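Local coordinates for protein ZmpA Glycopeptidase (Clostridium perfringens, PDB 6XSX) that probably cleaves glycosylated peptides and proteins, being the M60 metallopeptidase catalytic module of a larger multidomain glycopeptidase, at residues Gln38-Trp43 with Ser234-Arg239; Trp43-Trp48 with His285-Asn290. All blocks are in the same frame, centred on the assembly; numbering follows the deposited sequence.

Interaction 1: residues Gln38-Trp43 with Ser234-Arg239; sequences QKRKVW and SDFNFR
Arg40 reaches across to Ser234 and Phe236 from the Schellman motif that ends helix 33-39. In that motif Lys41, with its positive phi, is the C-prime residue, and Val42 N returns to Ser37 O. The turn sends Arg40 and Val42 toward the loop that precedes strand 240-244 of the M60 peptidase domain.

The arginine chain is extended from CG to NE (chi2 163°, chi3 174°), long enough to set its guanidinium side-on against Ser234. Arg40 NE donates to Ser234 O at 2.8 Å, close to the guanidinium plane, while its NH2 gives a longer bond of 3.2 Å to Ser234 OG, which lies somewhat out of that plane. A backbone carbonyl and a hydroxyl are thus held by one side chain. The hydroxyl is also bonded to Glu231 O, and Arg40 NH1 forms a salt bridge with Glu36, so the guanidinium is fixed from both its own helix and the loop.

Phe236 and Arg40 run antiparallel alongside each other, with Arg40 CD 3.4 Å from Phe236 CD1. Phe236 CB sits over the centre of one guanidinium face, and its ring is inclined 32° to that plane. Arginine suits this place because its flat head offers a face to the phenylalanine while NE-H binds at the edge and NH2 reaches a partner tilted from the plane. Val42, compact and branched, comes end-on to the far end of the ring, its CG2 4.1 Å from Phe236 CZ. One face of the Phe236 ring is covered by Phe238, whose CD2 lies 3.4 Å from the plane of the Phe236 ring, over its centre.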
ATOM      1  N   GLN A  38      -6.856   6.507 -14.832  1.00 25.52           N
ATOM      2  CA  GLN A  38      -6.889   5.391 -15.764  1.00 26.70           C
ATOM      3  C   GLN A  38      -5.653   5.412 -16.660  1.00 26.26           C
ATOM      4  O   GLN A  38      -5.153   4.353 -17.038  1.00 25.94           O
ATOM      5  CB  GLN A  38      -8.229   5.352 -16.498  1.00 27.58           C
ATOM      6  CG  GLN A  38      -9.358   4.871 -15.598  1.00 27.96           C
ATOM      7  CD  GLN A  38     -10.740   5.247 -16.073  1.00 31.03           C
ATOM      8  OE1 GLN A  38     -10.933   5.739 -17.187  1.00 33.41           O
ATOM      9  NE2 GLN A  38     -11.724   5.013 -15.221  1.00 30.60           N
ATOM     10  N   LYS A  39      -5.141   6.614 -16.953  1.00 26.46           N
ATOM     11  CA  LYS A  39      -3.902   6.743 -17.705  1.00 28.15           C
ATOM     12  C   LYS A  39      -2.775   6.008 -16.978  1.00 28.17           C
ATOM     13  O   LYS A  39      -1.899   5.437 -17.620  1.00 29.50           O
ATOM     14  CB  LYS A  39      -3.488   8.208 -17.840  1.00 30.71           C
ATOM     15  CG  LYS A  39      -4.371   9.067 -18.732  1.00 34.85           C
ATOM     16  CD  LYS A  39      -3.801  10.456 -18.884  1.00 35.12           C
ATOM     17  CE  LYS A  39      -4.658  11.379 -19.720  1.00 36.61           C
ATOM     18  NZ  LYS A  39      -4.195  12.778 -19.563  1.00 38.42           N
ATOM     19  N   ARG A  40      -2.820   6.008 -15.639  1.00 24.92           N
ATOM     20  CA  ARG A  40      -1.684   5.604 -14.829  1.00 23.49           C
ATOM     21  C   ARG A  40      -1.942   4.261 -14.155  1.00 22.92           C
ATOM     22  O   ARG A  40      -1.151   3.840 -13.315  1.00 23.15           O
ATOM     23  CB  ARG A  40      -1.395   6.692 -13.790  1.00 23.49           C
ATOM     24  CG  ARG A  40      -0.984   8.012 -14.425  1.00 23.77           C
ATOM     25  CD  ARG A  40      -1.119   9.152 -13.446  1.00 23.21           C
ATOM     26  NE  ARG A  40      -0.599  10.419 -13.953  1.00 22.21           N
ATOM     27  CZ  ARG A  40      -1.243  11.232 -14.786  1.00 21.32           C
ATOM     28  NH1 ARG A  40      -2.455  10.917 -15.216  1.00 20.98           N
ATOM     29  NH2 ARG A  40      -0.677  12.371 -15.154  1.00 19.35           N
ATOM     30  N   LYS A  41      -3.056   3.613 -14.525  1.00 23.03           N
ATOM     31  CA  LYS A  41      -3.467   2.301 -14.046  1.00 23.66           C
ATOM     32  C   LYS A  41      -3.699   2.292 -12.536  1.00 23.14           C
ATOM     33  O   LYS A  41      -3.580   1.244 -11.906  1.00 24.76           O
ATOM     34  CB  LYS A  41      -2.463   1.199 -14.414  1.00 25.52           C
ATOM     35  CG  LYS A  41      -1.947   1.189 -15.845  1.00 27.89           C
ATOM     36  CD  LYS A  41      -2.995   0.935 -16.897  1.00 29.14           C
ATOM     37  CE  LYS A  41      -2.376   0.630 -18.245  1.00 31.23           C
ATOM     38  NZ  LYS A  41      -3.415   0.235 -19.220  1.00 32.56           N
ATOM     39  N   VAL A  42      -4.065   3.434 -11.944  1.00 23.97           N
ATOM     40  CA  VAL A  42      -4.529   3.395 -10.561  1.00 22.60           C
ATOM     41  C   VAL A  42      -6.058   3.446 -10.539  1.00 22.42           C
ATOM     42  O   VAL A  42      -6.689   3.714 -11.559  1.00 23.71           O
ATOM     43  CB  VAL A  42      -3.868   4.457  -9.657  1.00 23.04           C
ATOM     44  CG1 VAL A  42      -2.349   4.361  -9.713  1.00 22.64           C
ATOM     45  CG2 VAL A  42      -4.332   5.867 -10.002  1.00 22.83           C
ATOM     46  N   TRP A  43      -6.636   3.189  -9.362  1.00 21.91           N
ATOM     47  CA  TRP A  43      -8.029   2.799  -9.241  1.00 22.59           C
ATOM     48  C   TRP A  43      -8.916   4.019  -8.985  1.00 23.47           C
ATOM     49  O   TRP A  43      -9.354   4.236  -7.862  1.00 23.50           O
ATOM     50  CB  TRP A  43      -8.179   1.734  -8.146  1.00 21.79           C
ATOM     51  CG  TRP A  43      -9.505   1.039  -8.168  1.00 22.94           C
ATOM     52  CD1 TRP A  43     -10.618   1.437  -8.846  1.00 21.86           C
ATOM     53  CD2 TRP A  43      -9.873  -0.160  -7.461  1.00 22.77           C
ATOM     54  NE1 TRP A  43     -11.644   0.562  -8.628  1.00 22.77           N
ATOM     55  CE2 TRP A  43     -11.221  -0.431  -7.786  1.00 23.50           C
ATOM     56  CE3 TRP A  43      -9.200  -1.042  -6.608  1.00 23.51           C
ATOM     57  CZ2 TRP A  43     -11.911  -1.533  -7.274  1.00 23.19           C
ATOM     58  CZ3 TRP A  43      -9.880  -2.131  -6.098  1.00 24.87           C
ATOM     59  CH2 TRP A  43     -11.218  -2.373  -6.430  1.00 24.20           C
ATOM     60  N   SER A 234       3.847  10.370 -13.994  1.00 25.20           N
ATOM     61  CA  SER A 234       3.781  11.662 -13.322  1.00 23.93           C
ATOM     62  C   SER A 234       2.660  11.684 -12.290  1.00 23.41           C
ATOM     63  O   SER A 234       1.682  10.952 -12.399  1.00 22.44           O
ATOM     64  CB  SER A 234       3.634  12.799 -14.298  1.00 25.23           C
ATOM     65  OG  SER A 234       2.479  12.618 -15.107  1.00 25.03           O
ATOM     66  N   ASP A 235       2.840  12.555 -11.294  1.00 23.62           N
ATOM     67  CA  ASP A 235       1.825  12.921 -10.326  1.00 23.62           C
ATOM     68  C   ASP A 235       0.668  13.592 -11.066  1.00 23.99           C
ATOM     69  O   ASP A 235       0.817  13.982 -12.219  1.00 24.05           O
ATOM     70  CB  ASP A 235       2.432  13.858  -9.278  1.00 23.51           C
ATOM     71  CG  ASP A 235       1.689  13.877  -7.951  1.00 24.27           C
ATOM     72  OD1 ASP A 235       0.670  13.173  -7.808  1.00 24.74           O
ATOM     73  OD2 ASP A 235       2.139  14.590  -7.073  1.00 26.75           O
ATOM     74  N   PHE A 236      -0.488  13.702 -10.405  1.00 22.48           N
ATOM     75  CA  PHE A 236      -1.650  14.373 -10.981  1.00 21.23           C
ATOM     76  C   PHE A 236      -2.520  14.890  -9.834  1.00 20.54           C
ATOM     77  O   PHE A 236      -2.182  14.678  -8.668  1.00 19.98           O
ATOM     78  CB  PHE A 236      -2.391  13.437 -11.943  1.00 19.49           C
ATOM     79  CG  PHE A 236      -3.018  12.227 -11.293  1.00 19.64           C
ATOM     80  CD1 PHE A 236      -2.242  11.149 -10.898  1.00 19.33           C
ATOM     81  CD2 PHE A 236      -4.389  12.172 -11.063  1.00 19.35           C
ATOM     82  CE1 PHE A 236      -2.826  10.034 -10.312  1.00 19.42           C
ATOM     83  CE2 PHE A 236      -4.971  11.061 -10.472  1.00 19.60           C
ATOM     84  CZ  PHE A 236      -4.186   9.991 -10.096  1.00 19.31           C
ATOM     85  N   ASN A 237      -3.621  15.587 -10.153  1.00 20.62           N
ATOM     86  CA  ASN A 237      -4.471  16.131  -9.098  1.00 20.69           C
ATOM     87  C   ASN A 237      -5.397  15.037  -8.579  1.00 19.41           C
ATOM     88  O   ASN A 237      -6.244  14.553  -9.324  1.00 19.36           O
ATOM     89  CB  ASN A 237      -5.286  17.346  -9.550  1.00 21.55           C
ATOM     90  CG  ASN A 237      -4.433  18.549  -9.889  1.00 23.08           C
ATOM     91  OD1 ASN A 237      -3.424  18.804  -9.239  1.00 22.75           O
ATOM     92  ND2 ASN A 237      -4.838  19.299 -10.904  1.00 22.38           N
ATOM     93  N   PHE A 238      -5.215  14.659  -7.305  1.00 18.18           N
ATOM     94  CA  PHE A 238      -6.091  13.717  -6.629  1.00 18.01           C
ATOM     95  C   PHE A 238      -6.052  13.957  -5.120  1.00 17.66           C
ATOM     96  O   PHE A 238      -5.186  14.663  -4.609  1.00 18.04           O
ATOM     97  CB  PHE A 238      -5.706  12.273  -6.970  1.00 17.63           C
ATOM     98  CG  PHE A 238      -4.366  11.828  -6.435  1.00 18.14           C
ATOM     99  CD1 PHE A 238      -4.237  11.357  -5.136  1.00 17.98           C
ATOM    100  CD2 PHE A 238      -3.242  11.827  -7.251  1.00 17.78           C
ATOM    101  CE1 PHE A 238      -3.011  10.920  -4.653  1.00 18.82           C
ATOM    102  CE2 PHE A 238      -2.017  11.387  -6.776  1.00 17.97           C
ATOM    103  CZ  PHE A 238      -1.903  10.938  -5.473  1.00 18.74           C
ATOM    104  N   ARG A 239      -7.007  13.364  -4.403  1.00 16.75           N
ATOM    105  CA  ARG A 239      -6.906  13.328  -2.954  1.00 17.51           C
ATOM    106  C   ARG A 239      -7.225  11.911  -2.488  1.00 17.30           C
ATOM    107  O   ARG A 239      -8.365  11.466  -2.595  1.00 16.83           O
ATOM    108  CB  ARG A 239      -7.790  14.384  -2.279  1.00 16.85           C
ATOM    109  CG  ARG A 239      -7.559  14.501  -0.777  1.00 16.74           C
ATOM    110  CD  ARG A 239      -8.472  15.505  -0.082  1.00 16.52           C
ATOM    111  NE  ARG A 239      -8.192  16.889  -0.466  1.00 15.66           N
ATOM    112  CZ  ARG A 239      -7.193  17.616   0.026  1.00 15.29           C
ATOM    113  NH1 ARG A 239      -6.369  17.091   0.914  1.00 14.57           N
ATOM    114  NH2 ARG A 239      -7.015  18.863  -0.372  1.00 14.93           N
TER

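Interaction 2: residues Trp43-Trp48 with His285-Asn290; sequences WNFQDW and HNFDTN
The backbones of Trp43 and Asn286 approach to 5.0 Å between their CA atoms, where the loop leading to strand 49-56 passes the C-terminal end of helix 277-286. Trp43 N donates to Asn286 O at 2.9 Å. This helix carries the HExxH pattern of zinc metallopeptidases, of which His285 would be the last residue; no metal is bound to it here. Past the helix, the chain forms an Asx turn in which Asp288 OD1 accepts from Asn290 N.

Around the backbone bond, side chains pack from both segments. Trp43 has CG anti to its own N (chi1 -166°), which carries the indole along the helix end: its benzo edge meets His285 O, with Trp43 CE3 at 3.5 Å and the oxygen near the ring plane. Thr289 comes in roughly perpendicular to the Trp43 side chain and places its methyl CG2 3.5 Å from Trp43 CB. A beta-branched residue fits here, because one branch packs on the tryptophan and leaves the hydroxyl for another partner.

Phe45 points its ring edge at Asn286 O and at Phe287. Phe45 CE1 lies 3.3 Å from Asn286 O, while CE2 and CZ of Phe45 stand over the face of Phe287. The two rings form a T-shaped pair, with centroids 5.1 Å apart and planes at 77°. Met221 of helix 206-224 also touches Phe287.

Asn286 turns its amide to Gly258, Ile259 and Tyr240, which satisfies this buried polar group. Its carbonyl receives both a true N-H bond and the aromatic edge of Phe45, whose weakly positive C-H rim suits an oxygen; the helix terminus is therefore met by complementary polarity as well as by apolar bulk.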
ATOM      1  N   TRP A  43      -6.636   3.189  -9.362  1.00 21.91           N
ATOM      2  CA  TRP A  43      -8.029   2.799  -9.241  1.00 22.59           C
ATOM      3  C   TRP A  43      -8.916   4.019  -8.985  1.00 23.47           C
ATOM      4  O   TRP A  43      -9.354   4.236  -7.862  1.00 23.50           O
ATOM      5  CB  TRP A  43      -8.179   1.734  -8.146  1.00 21.79           C
ATOM      6  CG  TRP A  43      -9.505   1.039  -8.168  1.00 22.94           C
ATOM      7  CD1 TRP A  43     -10.618   1.437  -8.846  1.00 21.86           C
ATOM      8  CD2 TRP A  43      -9.873  -0.160  -7.461  1.00 22.77           C
ATOM      9  NE1 TRP A  43     -11.644   0.562  -8.628  1.00 22.77           N
ATOM     10  CE2 TRP A  43     -11.221  -0.431  -7.786  1.00 23.50           C
ATOM     11  CE3 TRP A  43      -9.200  -1.042  -6.608  1.00 23.51           C
ATOM     12  CZ2 TRP A  43     -11.911  -1.533  -7.274  1.00 23.19           C
ATOM     13  CZ3 TRP A  43      -9.880  -2.131  -6.098  1.00 24.87           C
ATOM     14  CH2 TRP A  43     -11.218  -2.373  -6.430  1.00 24.20           C
ATOM     15  N   ASN A  44      -9.133   4.825 -10.033  1.00 24.20           N
ATOM     16  CA  ASN A  44     -10.139   5.882 -10.109  1.00 23.83           C
ATOM     17  C   ASN A  44     -10.141   6.760  -8.862  1.00 23.95           C
ATOM     18  O   ASN A  44     -11.133   6.819  -8.137  1.00 25.28           O
ATOM     19  CB  ASN A  44     -11.528   5.316 -10.410  1.00 23.96           C
ATOM     20  CG  ASN A  44     -11.528   4.439 -11.643  1.00 24.62           C
ATOM     21  OD1 ASN A  44     -10.727   4.641 -12.552  1.00 23.58           O
ATOM     22  ND2 ASN A  44     -12.390   3.436 -11.656  1.00 25.98           N
ATOM     23  N   PHE A  45      -9.030   7.464  -8.635  1.00 23.13           N
ATOM     24  CA  PHE A  45      -8.884   8.291  -7.448  1.00 20.50           C
ATOM     25  C   PHE A  45      -9.872   9.452  -7.533  1.00 20.65           C
ATOM     26  O   PHE A  45     -10.142   9.944  -8.627  1.00 19.40           O
ATOM     27  CB  PHE A  45      -7.452   8.812  -7.340  1.00 19.28           C
ATOM     28  CG  PHE A  45      -6.418   7.782  -6.959  1.00 19.67           C
ATOM     29  CD1 PHE A  45      -6.747   6.436  -6.847  1.00 19.04           C
ATOM     30  CD2 PHE A  45      -5.095   8.152  -6.758  1.00 19.22           C
ATOM     31  CE1 PHE A  45      -5.785   5.495  -6.509  1.00 18.37           C
ATOM     32  CE2 PHE A  45      -4.133   7.211  -6.414  1.00 19.13           C
ATOM     33  CZ  PHE A  45      -4.483   5.884  -6.284  1.00 19.00           C
ATOM     34  N   GLN A  46     -10.411   9.852  -6.369  1.00 20.07           N
ATOM     35  CA  GLN A  46     -11.260  11.029  -6.244  1.00 19.11           C
ATOM     36  C   GLN A  46     -10.371  12.263  -6.092  1.00 18.90           C
ATOM     37  O   GLN A  46      -9.147  12.155  -6.007  1.00 18.56           O
ATOM     38  CB  GLN A  46     -12.199  10.902  -5.039  1.00 18.96           C
ATOM     39  CG  GLN A  46     -12.889   9.546  -4.918  1.00 19.65           C
ATOM     40  CD  GLN A  46     -13.676   9.183  -6.156  1.00 20.58           C
ATOM     41  OE1 GLN A  46     -13.448   8.142  -6.782  1.00 22.92           O
ATOM     42  NE2 GLN A  46     -14.591  10.054  -6.542  1.00 18.93           N
ATOM     43  N   ASP A  47     -10.999  13.440  -6.056  1.00 18.75           N
ATOM     44  CA  ASP A  47     -10.259  14.677  -5.883  1.00 19.13           C
ATOM     45  C   ASP A  47     -11.076  15.653  -5.042  1.00 19.30           C
ATOM     46  O   ASP A  47     -11.088  16.853  -5.323  1.00 19.42           O
ATOM     47  CB  ASP A  47      -9.891  15.277  -7.238  1.00 19.31           C
ATOM     48  CG  ASP A  47      -8.840  16.360  -7.124  1.00 20.15           C
ATOM     49  OD1 ASP A  47      -8.076  16.342  -6.131  1.00 19.44           O
ATOM     50  OD2 ASP A  47      -8.786  17.202  -8.032  1.00 20.57           O
ATOM     51  N   TRP A  48     -11.728  15.117  -3.998  1.00 17.55           N
ATOM     52  CA  TRP A  48     -12.530  15.897  -3.073  1.00 17.75           C
ATOM     53  C   TRP A  48     -11.701  17.006  -2.423  1.00 16.96           C
ATOM     54  O   TRP A  48     -10.601  16.747  -1.935  1.00 16.18           O
ATOM     55  CB  TRP A  48     -13.127  14.992  -1.990  1.00 17.19           C
ATOM     56  CG  TRP A  48     -14.016  13.909  -2.510  1.00 17.83           C
ATOM     57  CD1 TRP A  48     -14.534  13.773  -3.767  1.00 17.48           C
ATOM     58  CD2 TRP A  48     -14.542  12.826  -1.739  1.00 17.63           C
ATOM     59  NE1 TRP A  48     -15.326  12.660  -3.835  1.00 17.78           N
ATOM     60  CE2 TRP A  48     -15.355  12.063  -2.604  1.00 18.32           C
ATOM     61  CE3 TRP A  48     -14.413  12.442  -0.404  1.00 18.22           C
ATOM     62  CZ2 TRP A  48     -16.015  10.912  -2.177  1.00 18.39           C
ATOM     63  CZ3 TRP A  48     -15.059  11.302   0.016  1.00 18.49           C
ATOM     64  CH2 TRP A  48     -15.850  10.554  -0.860  1.00 18.79           C
ATOM     65  N   HIS A 285      -4.010  -2.100  -3.185  1.00 24.47           N
ATOM     66  CA  HIS A 285      -5.106  -2.413  -4.091  1.00 27.17           C
ATOM     67  C   HIS A 285      -5.435  -1.192  -4.944  1.00 25.45           C
ATOM     68  O   HIS A 285      -5.797  -1.336  -6.101  1.00 25.29           O
ATOM     69  CB  HIS A 285      -6.390  -2.756  -3.324  1.00 32.53           C
ATOM     70  CG  HIS A 285      -6.499  -4.152  -2.816  1.00 38.95           C
ATOM     71  ND1 HIS A 285      -6.173  -5.253  -3.590  1.00 44.77           N
ATOM     72  CD2 HIS A 285      -6.950  -4.627  -1.632  1.00 41.09           C
ATOM     73  CE1 HIS A 285      -6.385  -6.352  -2.887  1.00 48.94           C
ATOM     74  NE2 HIS A 285      -6.871  -5.992  -1.679  1.00 46.87           N
ATOM     75  N   ASN A 286      -5.349   0.002  -4.347  1.00 23.22           N
ATOM     76  CA  ASN A 286      -5.761   1.222  -5.022  1.00 22.88           C
ATOM     77  C   ASN A 286      -4.726   1.642  -6.061  1.00 22.65           C
ATOM     78  O   ASN A 286      -5.056   2.339  -7.023  1.00 23.27           O
ATOM     79  CB  ASN A 286      -6.070   2.344  -4.026  1.00 22.10           C
ATOM     80  CG  ASN A 286      -7.510   2.310  -3.553  1.00 21.82           C
ATOM     81  OD1 ASN A 286      -8.430   2.225  -4.365  1.00 20.73           O
ATOM     82  ND2 ASN A 286      -7.714   2.382  -2.247  1.00 20.18           N
ATOM     83  N   PHE A 287      -3.473   1.216  -5.875  1.00 22.51           N
ATOM     84  CA  PHE A 287      -2.422   1.706  -6.758  1.00 23.96           C
ATOM     85  C   PHE A 287      -2.183   0.849  -8.008  1.00 23.90           C
ATOM     86  O   PHE A 287      -1.312   1.202  -8.799  1.00 23.85           O
ATOM     87  CB  PHE A 287      -1.133   2.021  -5.990  1.00 23.04           C
ATOM     88  CG  PHE A 287      -1.059   3.451  -5.520  1.00 22.52           C
ATOM     89  CD1 PHE A 287      -0.481   4.427  -6.314  1.00 22.72           C
ATOM     90  CD2 PHE A 287      -1.601   3.827  -4.301  1.00 21.67           C
ATOM     91  CE1 PHE A 287      -0.433   5.751  -5.894  1.00 22.47           C
ATOM     92  CE2 PHE A 287      -1.552   5.146  -3.882  1.00 21.47           C
ATOM     93  CZ  PHE A 287      -0.958   6.104  -4.672  1.00 22.79           C
ATOM     94  N   ASP A 288      -2.927  -0.252  -8.220  1.00 25.04           N
ATOM     95  CA  ASP A 288      -2.754  -0.975  -9.480  1.00 26.65           C
ATOM     96  C   ASP A 288      -4.008  -1.735  -9.908  1.00 26.16           C
ATOM     97  O   ASP A 288      -4.491  -2.606  -9.187  1.00 26.71           O
ATOM     98  CB  ASP A 288      -1.521  -1.882  -9.483  1.00 27.06           C
ATOM     99  CG  ASP A 288      -1.061  -2.298 -10.873  1.00 28.52           C
ATOM    100  OD1 ASP A 288      -1.587  -1.762 -11.877  1.00 28.18           O
ATOM    101  OD2 ASP A 288      -0.162  -3.150 -10.947  1.00 31.97           O
ATOM    102  N   THR A 289      -4.479  -1.431 -11.124  1.00 26.58           N
ATOM    103  CA  THR A 289      -5.651  -2.077 -11.695  1.00 28.68           C
ATOM    104  C   THR A 289      -5.314  -2.682 -13.054  1.00 29.34           C
ATOM    105  O   THR A 289      -6.215  -3.076 -13.793  1.00 29.05           O
ATOM    106  CB  THR A 289      -6.792  -1.080 -11.947  1.00 28.63           C
ATOM    107  OG1 THR A 289      -6.315  -0.040 -12.805  1.00 29.91           O
ATOM    108  CG2 THR A 289      -7.379  -0.517 -10.675  1.00 28.45           C
ATOM    109  N   ASN A 290      -4.019  -2.730 -13.387  1.00 29.38           N
ATOM    110  CA  ASN A 290      -3.587  -3.156 -14.710  1.00 29.95           C
ATOM    111  C   ASN A 290      -4.000  -4.611 -14.958  1.00 30.44           C
ATOM    112  O   ASN A 290      -3.526  -5.521 -14.277  1.00 28.17           O
ATOM    113  CB  ASN A 290      -2.082  -2.939 -14.882  1.00 29.54           C
ATOM    114  CG  ASN A 290      -1.588  -3.111 -16.305  1.00 30.86           C
ATOM    115  OD1 ASN A 290      -2.341  -3.475 -17.210  1.00 29.39           O
ATOM    116  ND2 ASN A 290      -0.305  -2.864 -16.506  1.00 32.90           N
TER

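How the interactions relate
From the N terminus, helix 33-39 ends and the chain runs through 38-43 directly into 43-48, with Trp43 common to both interactions. Interaction 1 closes a loop of about 190 residues with the segment that leads into strand 240-244; interaction 2 closes a longer one, to the end of helix 277-286. Because the second partners follow in the same order as the first, the two closures cross. Together they bind the early helix and the lead-in to strand 49-56 to the loop entering strand 240-244 of the mixed sheet and to the HExxH helix. Direct ties join them: probable hydrogen bonds from Gln38 NE2 to Asn44 OD1 and from Arg239 NE to Trp48 O, and Val42 CG1 packed on Phe287 O.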